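Side-chain contacts in cytochrome c2 iso-2 (Rhodospirillum centenum, PDB 1JDL), which carries electrons as a heme protein, acting as the donor to oxidized bacteriochlorophyll in photophosphorylation: residues A[50-55]-A[77-82]; A[61-64]-A[70-73]. All coordinates share one frame; numbering follows the deposited sequence.

Contact 1: A[50-55]-A[77-82]. With HEM (protoporphyrin IX containing Fe), chain B.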
loop_
_atom_site.group_PDB
_atom_site.type_symbol
_atom_site.label_atom_id
_atom_site.label_comp_id
_atom_site.label_asym_id
_atom_site.label_seq_id
_atom_site.Cartn_x
_atom_site.Cartn_y
_atom_site.Cartn_z
ATOM N N SER A 50 -9.924 -4.252 -5.090
ATOM C CA SER A 50 -9.926 -4.934 -6.375
ATOM C C SER A 50 -9.716 -6.406 -6.028
ATOM O O SER A 50 -9.262 -6.730 -4.927
ATOM C CB SER A 50 -8.761 -4.458 -7.237
ATOM O OG SER A 50 -7.528 -4.788 -6.616
ATOM N N ALA A 51 -10.038 -7.297 -6.957
ATOM C CA ALA A 51 -9.855 -8.716 -6.709
ATOM C C ALA A 51 -8.380 -9.033 -6.462
ATOM O O ALA A 51 -8.052 -9.837 -5.599
ATOM C CB ALA A 51 -10.370 -9.522 -7.891
ATOM N N ILE A 52 -7.495 -8.392 -7.219
ATOM C CA ILE A 52 -6.068 -8.650 -7.074
ATOM C C ILE A 52 -5.472 -8.190 -5.734
ATOM O O ILE A 52 -4.638 -8.888 -5.162
ATOM C CB ILE A 52 -5.281 -8.045 -8.283
ATOM C CG1 ILE A 52 -3.903 -8.705 -8.401
ATOM C CG2 ILE A 52 -5.201 -6.535 -8.167
ATOM C CD1 ILE A 52 -2.936 -8.350 -7.324
ATOM N N ASN A 53 -5.899 -7.037 -5.225
ATOM C CA ASN A 53 -5.393 -6.547 -3.943
ATOM C C ASN A 53 -5.916 -7.476 -2.837
ATOM O O ASN A 53 -5.191 -7.822 -1.908
ATOM C CB ASN A 53 -5.870 -5.110 -3.700
ATOM C CG ASN A 53 -5.137 -4.432 -2.552
ATOM O OD1 ASN A 53 -4.926 -5.025 -1.498
ATOM N ND2 ASN A 53 -4.764 -3.176 -2.753
ATOM N N HIS A 54 -7.175 -7.886 -2.952
ATOM C CA HIS A 54 -7.779 -8.792 -1.975
ATOM C C HIS A 54 -7.077 -10.152 -2.001
ATOM O O HIS A 54 -6.730 -10.705 -0.956
ATOM C CB HIS A 54 -9.276 -8.957 -2.280
ATOM C CG HIS A 54 -9.946 -10.037 -1.485
ATOM N ND1 HIS A 54 -10.075 -11.327 -1.949
ATOM C CD2 HIS A 54 -10.497 -10.024 -0.249
ATOM C CE1 HIS A 54 -10.675 -12.065 -1.032
ATOM N NE2 HIS A 54 -10.941 -11.297 0.010
ATOM N N ALA A 55 -6.850 -10.676 -3.204
ATOM C CA ALA A 55 -6.197 -11.971 -3.375
ATOM C C ALA A 55 -4.781 -11.988 -2.806
ATOM O O ALA A 55 -4.358 -12.984 -2.220
ATOM C CB ALA A 55 -6.156 -12.343 -4.850
ATOM N N ALA A 77 2.796 -4.485 -10.878
ATOM C CA ALA A 77 3.919 -5.400 -11.031
ATOM C C ALA A 77 4.210 -6.147 -9.739
ATOM O O ALA A 77 4.434 -7.356 -9.754
ATOM C CB ALA A 77 5.158 -4.639 -11.487
ATOM N N PHE A 78 4.197 -5.428 -8.621
ATOM C CA PHE A 78 4.471 -6.043 -7.328
ATOM C C PHE A 78 3.430 -7.094 -6.952
ATOM O O PHE A 78 3.773 -8.209 -6.560
ATOM C CB PHE A 78 4.523 -4.979 -6.230
ATOM C CG PHE A 78 4.800 -5.539 -4.863
ATOM C CD1 PHE A 78 6.104 -5.813 -4.458
ATOM C CD2 PHE A 78 3.752 -5.833 -3.995
ATOM C CE1 PHE A 78 6.361 -6.374 -3.203
ATOM C CE2 PHE A 78 3.995 -6.393 -2.739
ATOM C CZ PHE A 78 5.301 -6.664 -2.343
ATOM N N LEU A 79 2.158 -6.730 -7.060
ATOM C CA LEU A 79 1.071 -7.635 -6.715
ATOM C C LEU A 79 1.011 -8.879 -7.591
ATOM O O LEU A 79 0.771 -9.981 -7.096
ATOM C CB LEU A 79 -0.259 -6.891 -6.783
ATOM C CG LEU A 79 -0.458 -5.799 -5.732
ATOM C CD1 LEU A 79 -1.731 -5.020 -6.035
ATOM C CD2 LEU A 79 -0.529 -6.431 -4.351
ATOM N N ARG A 80 1.222 -8.710 -8.891
ATOM C CA ARG A 80 1.193 -9.844 -9.805
ATOM C C ARG A 80 2.317 -10.824 -9.503
ATOM O O ARG A 80 2.109 -12.040 -9.509
ATOM C CB ARG A 80 1.287 -9.353 -11.251
ATOM C CG ARG A 80 -0.012 -8.737 -11.744
ATOM C CD ARG A 80 0.128 -8.104 -13.121
ATOM N NE ARG A 80 -1.155 -7.582 -13.591
ATOM C CZ ARG A 80 -1.293 -6.651 -14.531
ATOM N NH1 ARG A 80 -0.222 -6.124 -15.111
ATOM N NH2 ARG A 80 -2.504 -6.246 -14.891
ATOM N N LYS A 81 3.507 -10.299 -9.224
ATOM C CA LYS A 81 4.643 -11.157 -8.914
ATOM C C LYS A 81 4.443 -11.870 -7.586
ATOM O O LYS A 81 4.791 -13.042 -7.447
ATOM C CB LYS A 81 5.938 -10.345 -8.868
ATOM C CG LYS A 81 7.142 -11.156 -8.417
ATOM C CD LYS A 81 8.405 -10.316 -8.361
ATOM C CE LYS A 81 9.547 -11.107 -7.736
ATOM N NZ LYS A 81 9.741 -12.419 -8.418
ATOM N N PHE A 82 3.881 -11.166 -6.606
ATOM C CA PHE A 82 3.652 -11.771 -5.299
ATOM C C PHE A 82 2.720 -12.975 -5.402
ATOM O O PHE A 82 2.975 -14.019 -4.803
ATOM C CB PHE A 82 3.040 -10.764 -4.318
ATOM C CG PHE A 82 2.878 -11.312 -2.924
ATOM C CD1 PHE A 82 3.907 -11.200 -1.995
ATOM C CD2 PHE A 82 1.722 -11.995 -2.561
ATOM C CE1 PHE A 82 3.788 -11.765 -0.723
ATOM C CE2 PHE A 82 1.591 -12.565 -1.295
ATOM C CZ PHE A 82 2.630 -12.449 -0.373
HETATM C CHA HEM B . -4.101 1.077 -2.118
HETATM C CHB HEM B . -0.198 3.415 -0.516
HETATM C CHC HEM B . -1.206 7.088 -3.490
HETATM C CHD HEM B . -5.353 4.989 -4.654
HETATM C C1A HEM B . -2.906 1.372 -1.459
HETATM C C2A HEM B . -2.200 0.450 -0.600
HETATM C C3A HEM B . -1.101 1.119 -0.161
HETATM C C4A HEM B . -1.148 2.441 -0.740
HETATM C CMA HEM B . 0.012 0.578 0.723
HETATM C CAA HEM B . -2.711 -0.930 -0.163
HETATM C CBA HEM B . -3.550 -0.721 1.098
HETATM C CGA HEM B . -4.249 -1.985 1.605
HETATM O O1A HEM B . -4.016 -3.082 1.060
HETATM O O2A HEM B . -5.035 -1.875 2.568
HETATM C C1B HEM B . -0.159 4.635 -1.176
HETATM C C2B HEM B . 0.868 5.631 -0.997
HETATM C C3B HEM B . 0.684 6.535 -2.005
HETATM C C4B HEM B . -0.565 6.242 -2.598
HETATM C CMB HEM B . 1.901 5.633 0.123
HETATM C CAB HEM B . 1.596 7.411 -2.630
HETATM C CBB HEM B . 3.083 7.569 -2.369
HETATM C C1C HEM B . -2.395 6.817 -4.102
HETATM C C2C HEM B . -3.064 7.695 -5.039
HETATM C C3C HEM B . -4.135 7.014 -5.477
HETATM C C4C HEM B . -4.262 5.843 -4.633
HETATM C CMC HEM B . -2.637 9.114 -5.420
HETATM C CAC HEM B . -4.917 7.212 -6.637
HETATM C CBC HEM B . -4.922 8.366 -7.634
HETATM C C1D HEM B . -5.418 3.775 -4.008
HETATM C C2D HEM B . -6.493 2.828 -4.183
HETATM C C3D HEM B . -6.117 1.685 -3.535
HETATM C C4D HEM B . -4.804 1.967 -2.944
HETATM C CMD HEM B . -7.775 3.026 -4.997
HETATM C CAD HEM B . -6.868 0.350 -3.536
HETATM C CBD HEM B . -6.305 -0.471 -4.702
HETATM C CGD HEM B . -7.036 -1.777 -4.940
HETATM O O1D HEM B . -6.662 -2.484 -5.902
HETATM O O2D HEM B . -7.973 -2.107 -4.180
HETATM N NA HEM B . -2.247 2.585 -1.557
HETATM N NB HEM B . -1.052 5.015 -2.155
HETATM N NC HEM B . -3.128 5.666 -3.872
HETATM N ND HEM B . -4.385 3.258 -3.244
HETATM FE FE HEM B . -2.679 4.123 -2.740
#
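I52 and L79 carry this contact, and their side chains cross obliquely. The terminal methyl of I52 does the touching. Its CG1 branch is anti to the backbone N (chi1 -160°), which sends CD1 out toward helix 75-85. The exact position of I52 CD1 is doubtful, because its modelled approach to L79 CB is too close to be trusted. As modelled, I52 CD1 lies 3.8 Å from CD1 of L79 and 3.9 Å from CG of L79. L79 reaches back the other way. It comes loosely near the backbone of helix 51-58, with its CD1 4.5 Å from CA of N53. L79 touches L61 as well, which places it between helix 51-58 and the loop that follows that helix.

The axes of segments 51-55 and 77-82 come within 9.9 Å of each other and are inclined at 52°. This is plain apolar packing of two helices of the class I cytochrome c fold, beside the heme. The first turn of helix 51-58 also holds a heme propionate. S50 is the N-cap residue. With chi1 at 63°, its OG turns back over the backbone and accepts the capping bond from N53 N at 3.1 Å. The same OG donates to HEM O1D at 2.6 Å, while S50 N donates to HEM O2D at 3.0 Å. Both oxygens of one carboxylate are therefore held by a single residue. The positive end of the helix dipole probably favours the charged form of this propionate. N53 adds its CB, 3.5 Å from HEM O1D. At the margin of the helix pair R80 turns its guanidinium elsewhere, with NH2 bonded to G94 O.

Contact 2: A[61-64]-A[70-73]. With HEM (protoporphyrin IX containing Fe), chain B.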
loop_
_atom_site.group_PDB
_atom_site.type_symbol
_atom_site.label_atom_id
_atom_site.label_comp_id
_atom_site.label_asym_id
_atom_site.label_seq_id
_atom_site.Cartn_x
_atom_site.Cartn_y
_atom_site.Cartn_z
ATOM N N LEU A 61 0.127 -11.587 1.796
ATOM C CA LEU A 61 0.759 -10.274 1.753
ATOM C C LEU A 61 0.382 -9.355 2.915
ATOM O O LEU A 61 -0.794 -9.059 3.140
ATOM C CB LEU A 61 0.442 -9.572 0.425
ATOM C CG LEU A 61 1.038 -8.168 0.266
ATOM C CD1 LEU A 61 2.565 -8.223 0.345
ATOM C CD2 LEU A 61 0.579 -7.577 -1.063
ATOM N N HIS A 62 1.397 -8.923 3.655
ATOM C CA HIS A 62 1.227 -7.997 4.771
ATOM C C HIS A 62 2.102 -6.809 4.414
ATOM O O HIS A 62 3.172 -6.981 3.818
ATOM C CB HIS A 62 1.678 -8.657 6.075
ATOM C CG HIS A 62 0.778 -9.769 6.511
ATOM N ND1 HIS A 62 -0.170 -9.617 7.501
ATOM C CD2 HIS A 62 0.625 -11.025 6.033
ATOM C CE1 HIS A 62 -0.871 -10.734 7.609
ATOM N NE2 HIS A 62 -0.409 -11.603 6.729
ATOM N N TRP A 63 1.653 -5.605 4.757
ATOM C CA TRP A 63 2.415 -4.416 4.410
ATOM C C TRP A 63 3.572 -4.052 5.326
ATOM O O TRP A 63 3.520 -3.061 6.064
ATOM C CB TRP A 63 1.476 -3.220 4.250
ATOM C CG TRP A 63 0.580 -3.361 3.054
ATOM C CD1 TRP A 63 -0.782 -3.410 3.053
ATOM C CD2 TRP A 63 0.992 -3.514 1.690
ATOM N NE1 TRP A 63 -1.248 -3.586 1.770
ATOM C CE2 TRP A 63 -0.181 -3.651 0.913
ATOM C CE3 TRP A 63 2.239 -3.549 1.047
ATOM C CZ2 TRP A 63 -0.147 -3.824 -0.479
ATOM C CZ3 TRP A 63 2.276 -3.721 -0.341
ATOM C CH2 TRP A 63 1.085 -3.856 -1.086
ATOM N N THR A 64 4.617 -4.866 5.275
ATOM C CA THR A 64 5.818 -4.596 6.048
ATOM C C THR A 64 6.451 -3.384 5.364
ATOM O O THR A 64 6.163 -3.099 4.200
ATOM C CB THR A 64 6.804 -5.765 5.975
ATOM O OG1 THR A 64 7.143 -6.016 4.605
ATOM C CG2 THR A 64 6.189 -7.014 6.582
ATOM N N ALA A 70 8.875 -1.743 -1.993
ATOM C CA ALA A 70 8.984 -2.472 -3.256
ATOM C C ALA A 70 7.731 -2.346 -4.112
ATOM O O ALA A 70 7.778 -2.508 -5.332
ATOM C CB ALA A 70 9.270 -3.940 -2.983
ATOM N N TYR A 71 6.615 -2.059 -3.457
ATOM C CA TYR A 71 5.310 -1.923 -4.103
ATOM C C TYR A 71 5.083 -0.588 -4.815
ATOM O O TYR A 71 4.606 -0.552 -5.946
ATOM C CB TYR A 71 4.234 -2.122 -3.030
ATOM C CG TYR A 71 2.833 -1.631 -3.348
ATOM C CD1 TYR A 71 1.967 -2.381 -4.144
ATOM C CD2 TYR A 71 2.351 -0.453 -2.777
ATOM C CE1 TYR A 71 0.643 -1.973 -4.352
ATOM C CE2 TYR A 71 1.040 -0.032 -2.983
ATOM C CZ TYR A 71 0.193 -0.796 -3.762
ATOM O OH TYR A 71 -1.112 -0.396 -3.923
ATOM N N LEU A 72 5.435 0.502 -4.145
ATOM C CA LEU A 72 5.203 1.847 -4.671
ATOM C C LEU A 72 5.669 2.225 -6.080
ATOM O O LEU A 72 5.000 3.006 -6.754
ATOM C CB LEU A 72 5.714 2.884 -3.666
ATOM C CG LEU A 72 4.882 2.983 -2.380
ATOM C CD1 LEU A 72 5.536 3.953 -1.418
ATOM C CD2 LEU A 72 3.459 3.424 -2.710
ATOM N N PRO A 73 6.801 1.678 -6.556
ATOM C CA PRO A 73 7.214 2.069 -7.909
ATOM C C PRO A 73 6.330 1.532 -9.038
ATOM O O PRO A 73 6.302 2.092 -10.134
ATOM C CB PRO A 73 8.659 1.569 -7.988
ATOM C CG PRO A 73 8.660 0.384 -7.083
ATOM C CD PRO A 73 7.823 0.838 -5.908
HETATM C CHA HEM B . -4.101 1.077 -2.118
HETATM C CHB HEM B . -0.198 3.415 -0.516
HETATM C CHC HEM B . -1.206 7.088 -3.490
HETATM C CHD HEM B . -5.353 4.989 -4.654
HETATM C C1A HEM B . -2.906 1.372 -1.459
HETATM C C2A HEM B . -2.200 0.450 -0.600
HETATM C C3A HEM B . -1.101 1.119 -0.161
HETATM C C4A HEM B . -1.148 2.441 -0.740
HETATM C CMA HEM B . 0.012 0.578 0.723
HETATM C CAA HEM B . -2.711 -0.930 -0.163
HETATM C CBA HEM B . -3.550 -0.721 1.098
HETATM C CGA HEM B . -4.249 -1.985 1.605
HETATM O O1A HEM B . -4.016 -3.082 1.060
HETATM O O2A HEM B . -5.035 -1.875 2.568
HETATM C C1B HEM B . -0.159 4.635 -1.176
HETATM C C2B HEM B . 0.868 5.631 -0.997
HETATM C C3B HEM B . 0.684 6.535 -2.005
HETATM C C4B HEM B . -0.565 6.242 -2.598
HETATM C CMB HEM B . 1.901 5.633 0.123
HETATM C CAB HEM B . 1.596 7.411 -2.630
HETATM C CBB HEM B . 3.083 7.569 -2.369
HETATM C C1C HEM B . -2.395 6.817 -4.102
HETATM C C2C HEM B . -3.064 7.695 -5.039
HETATM C C3C HEM B . -4.135 7.014 -5.477
HETATM C C4C HEM B . -4.262 5.843 -4.633
HETATM C CMC HEM B . -2.637 9.114 -5.420
HETATM C CAC HEM B . -4.917 7.212 -6.637
HETATM C CBC HEM B . -4.922 8.366 -7.634
HETATM C C1D HEM B . -5.418 3.775 -4.008
HETATM C C2D HEM B . -6.493 2.828 -4.183
HETATM C C3D HEM B . -6.117 1.685 -3.535
HETATM C C4D HEM B . -4.804 1.967 -2.944
HETATM C CMD HEM B . -7.775 3.026 -4.997
HETATM C CAD HEM B . -6.868 0.350 -3.536
HETATM C CBD HEM B . -6.305 -0.471 -4.702
HETATM C CGD HEM B . -7.036 -1.777 -4.940
HETATM O O1D HEM B . -6.662 -2.484 -5.902
HETATM O O2D HEM B . -7.973 -2.107 -4.180
HETATM N NA HEM B . -2.247 2.585 -1.557
HETATM N NB HEM B . -1.052 5.015 -2.155
HETATM N NC HEM B . -3.128 5.666 -3.872
HETATM N ND HEM B . -4.385 3.258 -3.244
HETATM FE FE HEM B . -2.679 4.123 -2.740
#
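The six-membered ring of W63 presents its edge to a face of Y71. W63 CH2 stands 3.5 Å above the tyrosine plane, offset toward the rim near CD1. The ring centroids are 4.6 Å apart and the planes meet at 53°, an inclined edge-to-face pair. One face of W63 carries the heme methyl CMA, over the centre of the ring system. At the W63 edge, in its plane, lies HEM O1A. NE1 donates to this oxygen at 2.9 Å and 159°, so one bond ties the indole to a heme propionate and helps fix its rotation.

The phenol of Y71 slants toward the heme, its OH end foremost. CG is anti to the backbone N (chi1 162°), which carries the ring from the helix end toward the porphyrin. CE2 is 3.7 Å from HEM C3A, and OH is 3.5 Å from HEM C1A. Y71 also touches M98, an axial ligand of the iron, so it is part of the wall on the methionine side of the heme. With an alanine in place of Y71, the edge of W63 would probably lose its aromatic partner and a gap would be likely to open beside the heme and M98.

W63 is the centre of an inverse gamma turn, closed by a weak bond from T64 N to H62 O. T64 then caps helix 65-71 through OG1 to N67 N. W63 also packs on I68 of this helix. L72, just past Y71, packs on helix 105-115, while L61 lies against F78 and F82 of helix 75-85.

From the N terminus, the chain first enters contact 1 at S50 and helix 51-58. It then passes through the loop at 61-64, which opens contact 2. Helix 65-71 follows, and contact 2 closes a short loop when the chain reaches 70-73. Contact 1 closes the longer loop at 77-82, on helix 75-85. Contact 2 is thus nested inside contact 1. The two also touch directly, through L61 and through F78, which lies against Y71 and A70. Together they tie three successive helices, and the loop between the first two, to one another beside the heme, which both contacts touch.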